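Local coordinates for S-M checkpoint control protein rad4 (Schizosaccharomyces pombe, PDB 4BMD) that serves as an essential adaptor in DNA replication and in the checkpoint coupling S and M phases, and is represented here by its third and fourth BRCT domains, at residues Leu103-Leu114 with Leu129-Glu138; Ile55-Leu64 with Ala95-Leu103. All blocks are in the same frame, centred on the assembly; numbering follows the deposited sequence.

In the fold
The two contacts follow one another along the chain and meet at L103, the last residue of interaction 2 and the first of interaction 1. Their centres lie about 16 Å apart. Interaction 2 (55-64 with 95-103) packs the linker between the BRCT domains on the loop that leaves strand 52-55 of BRCT 3. Interaction 1 (103-114 with 129-138) joins elements of the beta-alpha-beta unit 111-115, 119-131, 135-137 that opens BRCT 4, whose four-stranded parallel sheet has the same 2-1-3-4 order as that of BRCT 3. The contacts also touch directly: F99 packs on I131 and L132, while H57 and F98 reach I131. The linker is thus packed against both domains of the tandem pair.

Interaction 1 (Leu103-Leu114 with Leu129-Glu138); sequences LVPYFNGLSIHL and LTILGAVVHE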
loop_
_atom_site.group_PDB
_atom_site.type_symbol
_atom_site.label_atom_id
_atom_site.label_comp_id
_atom_site.label_asym_id
_atom_site.label_seq_id
_atom_site.Cartn_x
_atom_site.Cartn_y
_atom_site.Cartn_z
ATOM N N LEU A 103 -12.371 -0.670 8.296
ATOM C CA LEU A 103 -12.547 -0.217 6.919
ATOM C C LEU A 103 -13.114 -1.322 6.035
ATOM O O LEU A 103 -13.701 -1.049 4.989
ATOM C CB LEU A 103 -11.219 0.276 6.342
ATOM C CG LEU A 103 -10.666 1.578 6.922
ATOM C CD1 LEU A 103 -9.292 1.877 6.347
ATOM C CD2 LEU A 103 -11.622 2.728 6.651
ATOM N N VAL A 104 -12.932 -2.567 6.467
ATOM C CA VAL A 104 -13.357 -3.736 5.695
ATOM C C VAL A 104 -14.838 -3.764 5.276
ATOM O O VAL A 104 -15.133 -4.013 4.106
ATOM C CB VAL A 104 -12.970 -5.061 6.397
ATOM C CG1 VAL A 104 -13.350 -6.255 5.533
ATOM C CG2 VAL A 104 -11.482 -5.078 6.708
ATOM N N PRO A 105 -15.774 -3.509 6.215
ATOM C CA PRO A 105 -17.184 -3.562 5.800
ATOM C C PRO A 105 -17.543 -2.501 4.762
ATOM O O PRO A 105 -18.554 -2.634 4.074
ATOM C CB PRO A 105 -17.945 -3.287 7.102
ATOM C CG PRO A 105 -16.990 -3.631 8.187
ATOM C CD PRO A 105 -15.647 -3.252 7.661
ATOM N N TYR A 106 -16.718 -1.465 4.652
ATOM C CA TYR A 106 -16.965 -0.387 3.704
ATOM C C TYR A 106 -16.485 -0.724 2.292
ATOM O O TYR A 106 -17.112 -0.329 1.310
ATOM C CB TYR A 106 -16.314 0.907 4.190
ATOM C CG TYR A 106 -16.937 1.477 5.444
ATOM C CD1 TYR A 106 -18.050 2.305 5.374
ATOM C CD2 TYR A 106 -16.412 1.189 6.696
ATOM C CE1 TYR A 106 -18.623 2.831 6.516
ATOM C CE2 TYR A 106 -16.980 1.711 7.845
ATOM C CZ TYR A 106 -18.084 2.531 7.747
ATOM O OH TYR A 106 -18.654 3.054 8.886
ATOM N N PHE A 107 -15.375 -1.449 2.192
ATOM C CA PHE A 107 -14.837 -1.844 0.892
ATOM C C PHE A 107 -15.477 -3.129 0.380
ATOM O O PHE A 107 -15.327 -3.480 -0.791
ATOM C CB PHE A 107 -13.318 -2.021 0.957
ATOM C CG PHE A 107 -12.554 -0.729 0.978
ATOM C CD1 PHE A 107 -12.234 -0.079 -0.203
ATOM C CD2 PHE A 107 -12.146 -0.170 2.177
ATOM C CE1 PHE A 107 -11.529 1.108 -0.190
ATOM C CE2 PHE A 107 -11.438 1.017 2.197
ATOM C CZ PHE A 107 -11.130 1.657 1.012
ATOM N N ASN A 108 -16.183 -3.828 1.261
ATOM C CA ASN A 108 -16.818 -5.094 0.911
ATOM C C ASN A 108 -17.835 -4.965 -0.217
ATOM O O ASN A 108 -18.707 -4.096 -0.186
ATOM C CB ASN A 108 -17.481 -5.718 2.140
ATOM C CG ASN A 108 -16.805 -7.000 2.577
ATOM O OD1 ASN A 108 -15.884 -6.982 3.393
ATOM N ND2 ASN A 108 -17.257 -8.122 2.030
ATOM N N GLY A 109 -17.714 -5.835 -1.216
ATOM C CA GLY A 109 -18.635 -5.845 -2.337
ATOM C C GLY A 109 -18.215 -4.924 -3.465
ATOM O O GLY A 109 -18.755 -4.994 -4.568
ATOM N N LEU A 110 -17.248 -4.055 -3.190
ATOM C CA LEU A 110 -16.779 -3.102 -4.187
ATOM C C LEU A 110 -15.826 -3.739 -5.190
ATOM O O LEU A 110 -14.780 -4.272 -4.821
ATOM C CB LEU A 110 -16.098 -1.905 -3.518
ATOM C CG LEU A 110 -16.976 -0.993 -2.659
ATOM C CD1 LEU A 110 -16.155 0.158 -2.100
ATOM C CD2 LEU A 110 -18.160 -0.471 -3.460
ATOM N N SER A 111 -16.203 -3.683 -6.462
ATOM C CA SER A 111 -15.347 -4.170 -7.535
ATOM C C SER A 111 -14.552 -3.009 -8.123
ATOM O O SER A 111 -15.122 -2.050 -8.643
ATOM C CB SER A 111 -16.178 -4.858 -8.619
ATOM O OG SER A 111 -17.191 -3.998 -9.110
ATOM N N ILE A 112 -13.228 -3.096 -8.032
ATOM C CA ILE A 112 -12.366 -1.996 -8.454
ATOM C C ILE A 112 -11.364 -2.399 -9.532
ATOM O O ILE A 112 -10.707 -3.435 -9.429
ATOM C CB ILE A 112 -11.589 -1.409 -7.252
ATOM C CG1 ILE A 112 -12.541 -1.098 -6.095
ATOM C CG2 ILE A 112 -10.817 -0.161 -7.660
ATOM C CD1 ILE A 112 -11.856 -0.508 -4.879
ATOM N N HIS A 113 -11.254 -1.569 -10.566
ATOM C CA HIS A 113 -10.223 -1.738 -11.582
ATOM C C HIS A 113 -9.269 -0.549 -11.552
ATOM O O HIS A 113 -9.700 0.601 -11.459
ATOM C CB HIS A 113 -10.841 -1.881 -12.975
ATOM C CG HIS A 113 -9.828 -1.957 -14.074
ATOM N ND1 HIS A 113 -8.941 -3.004 -14.198
ATOM C CD2 HIS A 113 -9.551 -1.107 -15.091
ATOM C CE1 HIS A 113 -8.164 -2.800 -15.248
ATOM N NE2 HIS A 113 -8.513 -1.655 -15.807
ATOM N N LEU A 114 -7.972 -0.831 -11.634
ATOM C CA LEU A 114 -6.949 0.205 -11.517
ATOM C C LEU A 114 -6.367 0.585 -12.876
ATOM O O LEU A 114 -6.149 -0.274 -13.729
ATOM C CB LEU A 114 -5.826 -0.271 -10.593
ATOM C CG LEU A 114 -6.256 -0.841 -9.242
ATOM C CD1 LEU A 114 -5.058 -1.398 -8.481
ATOM C CD2 LEU A 114 -6.968 0.218 -8.420
ATOM N N LEU A 129 -5.850 -3.053 -1.421
ATOM C CA LEU A 129 -7.292 -3.026 -1.645
ATOM C C LEU A 129 -7.944 -4.370 -1.342
ATOM O O LEU A 129 -9.109 -4.429 -0.947
ATOM C CB LEU A 129 -7.603 -2.599 -3.081
ATOM C CG LEU A 129 -7.424 -1.112 -3.388
ATOM C CD1 LEU A 129 -7.510 -0.853 -4.883
ATOM C CD2 LEU A 129 -8.467 -0.296 -2.642
ATOM N N THR A 130 -7.189 -5.449 -1.526
ATOM C CA THR A 130 -7.708 -6.791 -1.286
ATOM C C THR A 130 -7.929 -7.055 0.202
ATOM O O THR A 130 -9.003 -7.502 0.603
ATOM C CB THR A 130 -6.786 -7.874 -1.880
ATOM O OG1 THR A 130 -6.651 -7.667 -3.292
ATOM C CG2 THR A 130 -7.363 -9.259 -1.637
ATOM N N ILE A 131 -6.918 -6.774 1.020
ATOM C CA ILE A 131 -7.036 -6.988 2.461
ATOM C C ILE A 131 -8.024 -6.014 3.096
ATOM O O ILE A 131 -8.568 -6.280 4.167
ATOM C CB ILE A 131 -5.674 -6.891 3.187
ATOM C CG1 ILE A 131 -5.038 -5.519 2.964
ATOM C CG2 ILE A 131 -4.739 -7.997 2.727
ATOM C CD1 ILE A 131 -3.712 -5.346 3.667
ATOM N N LEU A 132 -8.259 -4.888 2.429
ATOM C CA LEU A 132 -9.219 -3.903 2.915
ATOM C C LEU A 132 -10.659 -4.326 2.640
ATOM O O LEU A 132 -11.597 -3.667 3.083
ATOM C CB LEU A 132 -8.941 -2.527 2.309
ATOM C CG LEU A 132 -7.739 -1.780 2.890
ATOM C CD1 LEU A 132 -7.480 -0.509 2.106
ATOM C CD2 LEU A 132 -7.953 -1.472 4.366
ATOM N N GLY A 133 -10.828 -5.421 1.904
ATOM C CA GLY A 133 -12.143 -6.000 1.700
ATOM C C GLY A 133 -12.701 -5.848 0.297
ATOM O O GLY A 133 -13.789 -6.340 0.001
ATOM N N ALA A 134 -11.960 -5.169 -0.570
ATOM C CA ALA A 134 -12.417 -4.944 -1.936
ATOM C C ALA A 134 -11.965 -6.060 -2.871
ATOM O O ALA A 134 -11.085 -6.851 -2.533
ATOM C CB ALA A 134 -11.929 -3.594 -2.443
ATOM N N VAL A 135 -12.578 -6.118 -4.048
ATOM C CA VAL A 135 -12.185 -7.078 -5.069
ATOM C C VAL A 135 -11.566 -6.353 -6.255
ATOM O O VAL A 135 -12.236 -5.582 -6.941
ATOM C CB VAL A 135 -13.383 -7.911 -5.558
ATOM C CG1 VAL A 135 -12.967 -8.807 -6.712
ATOM C CG2 VAL A 135 -13.958 -8.736 -4.418
ATOM N N VAL A 136 -10.282 -6.600 -6.489
ATOM C CA VAL A 136 -9.570 -5.951 -7.582
ATOM C C VAL A 136 -9.650 -6.775 -8.862
ATOM O O VAL A 136 -9.298 -7.952 -8.877
ATOM C CB VAL A 136 -8.093 -5.714 -7.225
ATOM C CG1 VAL A 136 -7.390 -4.974 -8.354
ATOM C CG2 VAL A 136 -7.987 -4.938 -5.924
ATOM N N HIS A 137 -10.116 -6.146 -9.935
ATOM C CA HIS A 137 -10.259 -6.818 -11.220
ATOM C C HIS A 137 -9.132 -6.448 -12.178
ATOM O O HIS A 137 -8.766 -5.279 -12.303
ATOM C CB HIS A 137 -11.616 -6.494 -11.845
ATOM C CG HIS A 137 -12.758 -7.230 -11.218
ATOM N ND1 HIS A 137 -13.451 -8.226 -11.871
ATOM C CD2 HIS A 137 -13.321 -7.123 -9.991
ATOM C CE1 HIS A 137 -14.397 -8.696 -11.077
ATOM N NE2 HIS A 137 -14.339 -8.043 -9.930
ATOM N N GLU A 138 -8.592 -7.454 -12.857
ATOM C CA GLU A 138 -7.483 -7.246 -13.781
ATOM C C GLU A 138 -7.911 -6.480 -15.027
ATOM O O GLU A 138 -7.085 -5.863 -15.699
ATOM C CB GLU A 138 -6.856 -8.586 -14.176
ATOM C CG GLU A 138 -6.187 -9.323 -13.026
ATOM C CD GLU A 138 -4.954 -8.606 -12.507
ATOM O OE1 GLU A 138 -4.367 -7.802 -13.263
ATOM O OE2 GLU A 138 -4.571 -8.848 -11.343
HETATM O O HOH W 1 -15.598 -7.358 -1.656
HETATM O O HOH W 2 -6.773 -3.447 -11.441
#
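L129, on the last turn of helix 119-131, meets three side chains: its CD2 lies 4.2 Å from F107 CE1 and near I112 CD1, both crossing it at about a right angle, while CD1 meets L114 CD2 tip to tip at 3.7 Å. L132 runs alongside F107 and lays CB over one face of its ring; helix 177-185 adds L179 and I182 around F107. The carbonyl O of L132 receives the CA-H of V104 at 3.2 Å. G133, with positive phi (109°), closes the helix in a Schellman motif, and a water links its O to G109 N. A134 then sets CB 3.9 Å from I112 CD1. From V135 the chain is a strand: V135 N donates to L110 O, I112 N to V135 O, and H137 N to I112 O at 2.8 Å. H113, its CG anti to the backbone N (chi1 176°), swings its ring toward H137 so that ND1 donates to H137 O (3.0 Å). The bond is straight and lies in the imidazole plane, but ND1 sits above the carbonyl plane; NE2 is engaged by K162. Strands 111-115 and 135-137, parallel and joined through helix 119-131, form the beta-alpha-beta crossover that begins the BRCT fold.

Interaction 2 (Ile55-Leu64 with Ala95-Leu103); sequences IPHYFPVDEL and AKPFFRPSL
The linker of a tandem BRCT pair, on its way from BRCT 3 to BRCT 4, packs here against the loop that follows strand 52-55 of BRCT 3. P97 and V61 make the apolar start of the contact. L64 crosses P97 at about a right angle, with CD1 3.7 Å from P97 CB, and I55 CG1 comes to P97 CG from the strand end. V61 points at the linker: CG2, anti to its carbonyl carbon, rests on the main chain of P97 and F98, while CG1 lies over one face of the R100 guanidinium, 3.9 Å from NH2, in one of two modelled conformers of R100. A single direct hydrogen bond joins the segments, V61 N to F99 O (3.0 Å), and it is nearly straight, with an N-H...O angle of 168°. The same carbonyl receives the CA-H of P60 at 3.4 Å, so two neighbouring residues of the loop converge on one oxygen.

F99 extends with CG anti to the backbone N (chi1 177°), which carries its ring along the turn 56-59: CD2 lies 3.2 Å from Y58 O, and P60 CG touches CE2. F98 turns in another direction and receives H57 O over one face of its ring, 4.0 Å from CZ; the ring also touches A128 and I131 of helix 119-131. H57 stacks on W75, and its ND1 is hydrogen-bonded to OE2 of E74, which ties the loop to helix 74-82. At the outer end, P60 CB packs on P101 CD, and a water that donates to D62 OD1 (3.0 Å) is also hydrogen-bonded to S102 OG, bridging the segments. Proline, aromatic and aliphatic side chains, with one backbone bond, pack the linker on BRCT 3, consistent with the inter-domain junction of a tandem BRCT pair.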
loop_
_atom_site.group_PDB
_atom_site.type_symbol
_atom_site.label_atom_id
_atom_site.label_comp_id
_atom_site.label_asym_id
_atom_site.label_seq_id
_atom_site.Cartn_x
_atom_site.Cartn_y
_atom_site.Cartn_z
ATOM N N ILE A 55 6.747 -3.928 10.509
ATOM C CA ILE A 55 5.460 -4.531 10.830
ATOM C C ILE A 55 4.929 -5.234 9.583
ATOM O O ILE A 55 5.178 -4.780 8.472
ATOM C CB ILE A 55 4.454 -3.437 11.256
ATOM C CG1 ILE A 55 5.065 -2.543 12.337
ATOM C CG2 ILE A 55 3.146 -4.036 11.741
ATOM C CD1 ILE A 55 5.414 -3.274 13.610
ATOM N N PRO A 56 4.223 -6.364 9.752
ATOM C CA PRO A 56 3.545 -6.931 8.583
ATOM C C PRO A 56 2.473 -5.977 8.057
ATOM O O PRO A 56 1.804 -5.309 8.848
ATOM C CB PRO A 56 2.910 -8.220 9.127
ATOM C CG PRO A 56 2.944 -8.084 10.620
ATOM C CD PRO A 56 4.150 -7.257 10.919
ATOM N N HIS A 57 2.322 -5.913 6.737
ATOM C CA HIS A 57 1.405 -4.962 6.110
ATOM C C HIS A 57 -0.055 -5.221 6.475
ATOM O O HIS A 57 -0.890 -4.320 6.402
ATOM C CB HIS A 57 1.572 -4.979 4.588
ATOM C CG HIS A 57 1.137 -6.261 3.946
ATOM N ND1 HIS A 57 2.020 -7.268 3.624
ATOM C CD2 HIS A 57 -0.087 -6.698 3.567
ATOM C CE1 HIS A 57 1.358 -8.271 3.073
ATOM N NE2 HIS A 57 0.078 -7.951 3.027
ATOM N N TYR A 58 -0.356 -6.455 6.869
ATOM C CA TYR A 58 -1.723 -6.850 7.188
ATOM C C TYR A 58 -2.041 -6.709 8.672
ATOM O O TYR A 58 -3.159 -6.991 9.103
ATOM C CB TYR A 58 -1.979 -8.289 6.734
ATOM C CG TYR A 58 -0.927 -9.270 7.201
ATOM C CD1 TYR A 58 -1.023 -9.884 8.443
ATOM C CD2 TYR A 58 0.161 -9.585 6.399
ATOM C CE1 TYR A 58 -0.065 -10.781 8.873
ATOM C CE2 TYR A 58 1.126 -10.479 6.819
ATOM C CZ TYR A 58 1.007 -11.074 8.058
ATOM O OH TYR A 58 1.965 -11.967 8.481
ATOM N N PHE A 59 -1.057 -6.276 9.451
ATOM C CA PHE A 59 -1.240 -6.124 10.890
ATOM C C PHE A 59 -2.079 -4.885 11.197
ATOM O O PHE A 59 -1.762 -3.788 10.738
ATOM C CB PHE A 59 0.116 -6.031 11.593
ATOM C CG PHE A 59 0.073 -6.403 13.050
ATOM C CD1 PHE A 59 -0.366 -5.495 14.000
ATOM C CD2 PHE A 59 0.477 -7.661 13.469
ATOM C CE1 PHE A 59 -0.406 -5.836 15.340
ATOM C CE2 PHE A 59 0.440 -8.009 14.806
ATOM C CZ PHE A 59 -0.002 -7.095 15.743
ATOM N N PRO A 60 -3.157 -5.063 11.976
ATOM C CA PRO A 60 -4.064 -3.971 12.353
ATOM C C PRO A 60 -3.343 -2.864 13.116
ATOM O O PRO A 60 -2.697 -3.135 14.128
ATOM C CB PRO A 60 -5.081 -4.662 13.267
ATOM C CG PRO A 60 -5.033 -6.096 12.873
ATOM C CD PRO A 60 -3.603 -6.358 12.515
ATOM N N VAL A 61 -3.461 -1.633 12.627
ATOM C CA VAL A 61 -2.802 -0.481 13.235
ATOM C C VAL A 61 -3.202 -0.311 14.698
ATOM O O VAL A 61 -2.365 -0.023 15.554
ATOM C CB VAL A 61 -3.138 0.815 12.471
ATOM C CG1 VAL A 61 -2.453 2.012 13.113
ATOM C CG2 VAL A 61 -2.739 0.688 11.011
ATOM N N ASP A 62 -4.484 -0.511 14.974
ATOM C CA ASP A 62 -5.032 -0.324 16.313
ATOM C C ASP A 62 -4.464 -1.303 17.343
ATOM O O ASP A 62 -4.497 -1.034 18.543
ATOM C CB ASP A 62 -6.559 -0.421 16.269
ATOM C CG ASP A 62 -7.047 -1.443 15.258
ATOM O OD1 ASP A 62 -7.154 -1.092 14.062
ATOM O OD2 ASP A 62 -7.323 -2.595 15.658
ATOM N N GLU A 63 -3.943 -2.431 16.872
ATOM C CA GLU A 63 -3.384 -3.441 17.765
ATOM C C GLU A 63 -1.882 -3.261 17.976
ATOM O O GLU A 63 -1.262 -4.006 18.732
ATOM C CB GLU A 63 -3.666 -4.848 17.235
ATOM C CG GLU A 63 -5.138 -5.219 17.201
ATOM C CD GLU A 63 -5.366 -6.647 16.743
ATOM O OE1 GLU A 63 -4.372 -7.385 16.574
ATOM O OE2 GLU A 63 -6.539 -7.031 16.550
ATOM N N LEU A 64 -1.302 -2.272 17.303
ATOM C CA LEU A 64 0.130 -2.022 17.408
ATOM C C LEU A 64 0.502 -1.349 18.723
ATOM O O LEU A 64 -0.167 -0.413 19.160
ATOM C CB LEU A 64 0.619 -1.166 16.238
ATOM C CG LEU A 64 0.840 -1.878 14.905
ATOM C CD1 LEU A 64 1.286 -0.884 13.845
ATOM C CD2 LEU A 64 1.863 -2.987 15.065
ATOM N N ALA A 95 3.732 2.236 2.705
ATOM C CA ALA A 95 4.974 1.780 3.321
ATOM C C ALA A 95 4.890 1.846 4.844
ATOM O O ALA A 95 5.788 1.388 5.548
ATOM C CB ALA A 95 6.151 2.597 2.811
ATOM N N LYS A 96 3.804 2.427 5.340
ATOM C CA LYS A 96 3.544 2.492 6.773
ATOM C C LYS A 96 2.381 1.571 7.112
ATOM O O LYS A 96 1.624 1.183 6.223
ATOM C CB LYS A 96 3.197 3.924 7.183
ATOM C CG LYS A 96 4.380 4.865 7.225
ATOM C CD LYS A 96 3.952 6.261 7.650
ATOM C CE LYS A 96 2.940 6.850 6.679
ATOM N NZ LYS A 96 3.496 6.976 5.302
ATOM N N PRO A 97 2.243 1.204 8.399
ATOM C CA PRO A 97 1.054 0.463 8.826
ATOM C C PRO A 97 -0.205 1.250 8.485
ATOM O O PRO A 97 -0.310 2.422 8.851
ATOM C CB PRO A 97 1.227 0.379 10.343
ATOM C CG PRO A 97 2.698 0.419 10.547
ATOM C CD PRO A 97 3.227 1.342 9.487
ATOM N N PHE A 98 -1.137 0.617 7.780
ATOM C CA PHE A 98 -2.325 1.311 7.301
ATOM C C PHE A 98 -3.600 0.517 7.534
ATOM O O PHE A 98 -4.691 1.084 7.583
ATOM C CB PHE A 98 -2.188 1.630 5.807
ATOM C CG PHE A 98 -2.030 0.412 4.936
ATOM C CD1 PHE A 98 -3.140 -0.286 4.482
ATOM C CD2 PHE A 98 -0.772 -0.028 4.564
ATOM C CE1 PHE A 98 -2.995 -1.405 3.684
ATOM C CE2 PHE A 98 -0.621 -1.146 3.762
ATOM C CZ PHE A 98 -1.734 -1.835 3.324
ATOM N N PHE A 99 -3.463 -0.798 7.668
ATOM C CA PHE A 99 -4.631 -1.669 7.728
ATOM C C PHE A 99 -5.489 -1.487 8.978
ATOM O O PHE A 99 -5.005 -1.578 10.104
ATOM C CB PHE A 99 -4.239 -3.140 7.584
ATOM C CG PHE A 99 -5.400 -4.081 7.715
ATOM C CD1 PHE A 99 -6.363 -4.155 6.721
ATOM C CD2 PHE A 99 -5.539 -4.884 8.835
ATOM C CE1 PHE A 99 -7.438 -5.013 6.839
ATOM C CE2 PHE A 99 -6.613 -5.745 8.958
ATOM C CZ PHE A 99 -7.562 -5.809 7.958
ATOM N N ARG A 100 -6.771 -1.227 8.750
ATOM C CA ARG A 100 -7.745 -1.112 9.826
ATOM C C ARG A 100 -8.975 -1.953 9.502
ATOM O O ARG A 100 -9.659 -1.702 8.510
ATOM C CB ARG A 100 -8.147 0.349 10.039
ATOM C CG ARG A 100 -7.046 1.225 10.613
ATOM C CD ARG A 100 -7.517 2.663 10.771
ATOM N NE ARG A 100 -6.548 3.488 11.487
ATOM C CZ ARG A 100 -5.554 4.150 10.903
ATOM N NH1 ARG A 100 -5.391 4.084 9.590
ATOM N NH2 ARG A 100 -4.720 4.876 11.633
ATOM N N PRO A 101 -9.258 -2.961 10.341
ATOM C CA PRO A 101 -10.397 -3.869 10.149
ATOM C C PRO A 101 -11.744 -3.150 10.076
ATOM O O PRO A 101 -12.703 -3.708 9.543
ATOM C CB PRO A 101 -10.343 -4.760 11.394
ATOM C CG PRO A 101 -8.910 -4.743 11.799
ATOM C CD PRO A 101 -8.433 -3.352 11.499
ATOM N N SER A 102 -11.813 -1.931 10.600
ATOM C CA SER A 102 -13.052 -1.160 10.577
ATOM C C SER A 102 -13.366 -0.636 9.178
ATOM O O SER A 102 -14.489 -0.208 8.905
ATOM C CB SER A 102 -12.988 -0.000 11.575
ATOM O OG SER A 102 -11.897 0.860 11.295
ATOM N N LEU A 103 -12.371 -0.670 8.296
ATOM C CA LEU A 103 -12.547 -0.217 6.919
ATOM C C LEU A 103 -13.114 -1.322 6.035
ATOM O O LEU A 103 -13.701 -1.049 4.989
ATOM C CB LEU A 103 -11.219 0.276 6.342
ATOM C CG LEU A 103 -10.666 1.578 6.922
ATOM C CD1 LEU A 103 -9.292 1.877 6.347
ATOM C CD2 LEU A 103 -11.622 2.728 6.651
HETATM O O HOH W 3 -9.976 -0.913 13.167
#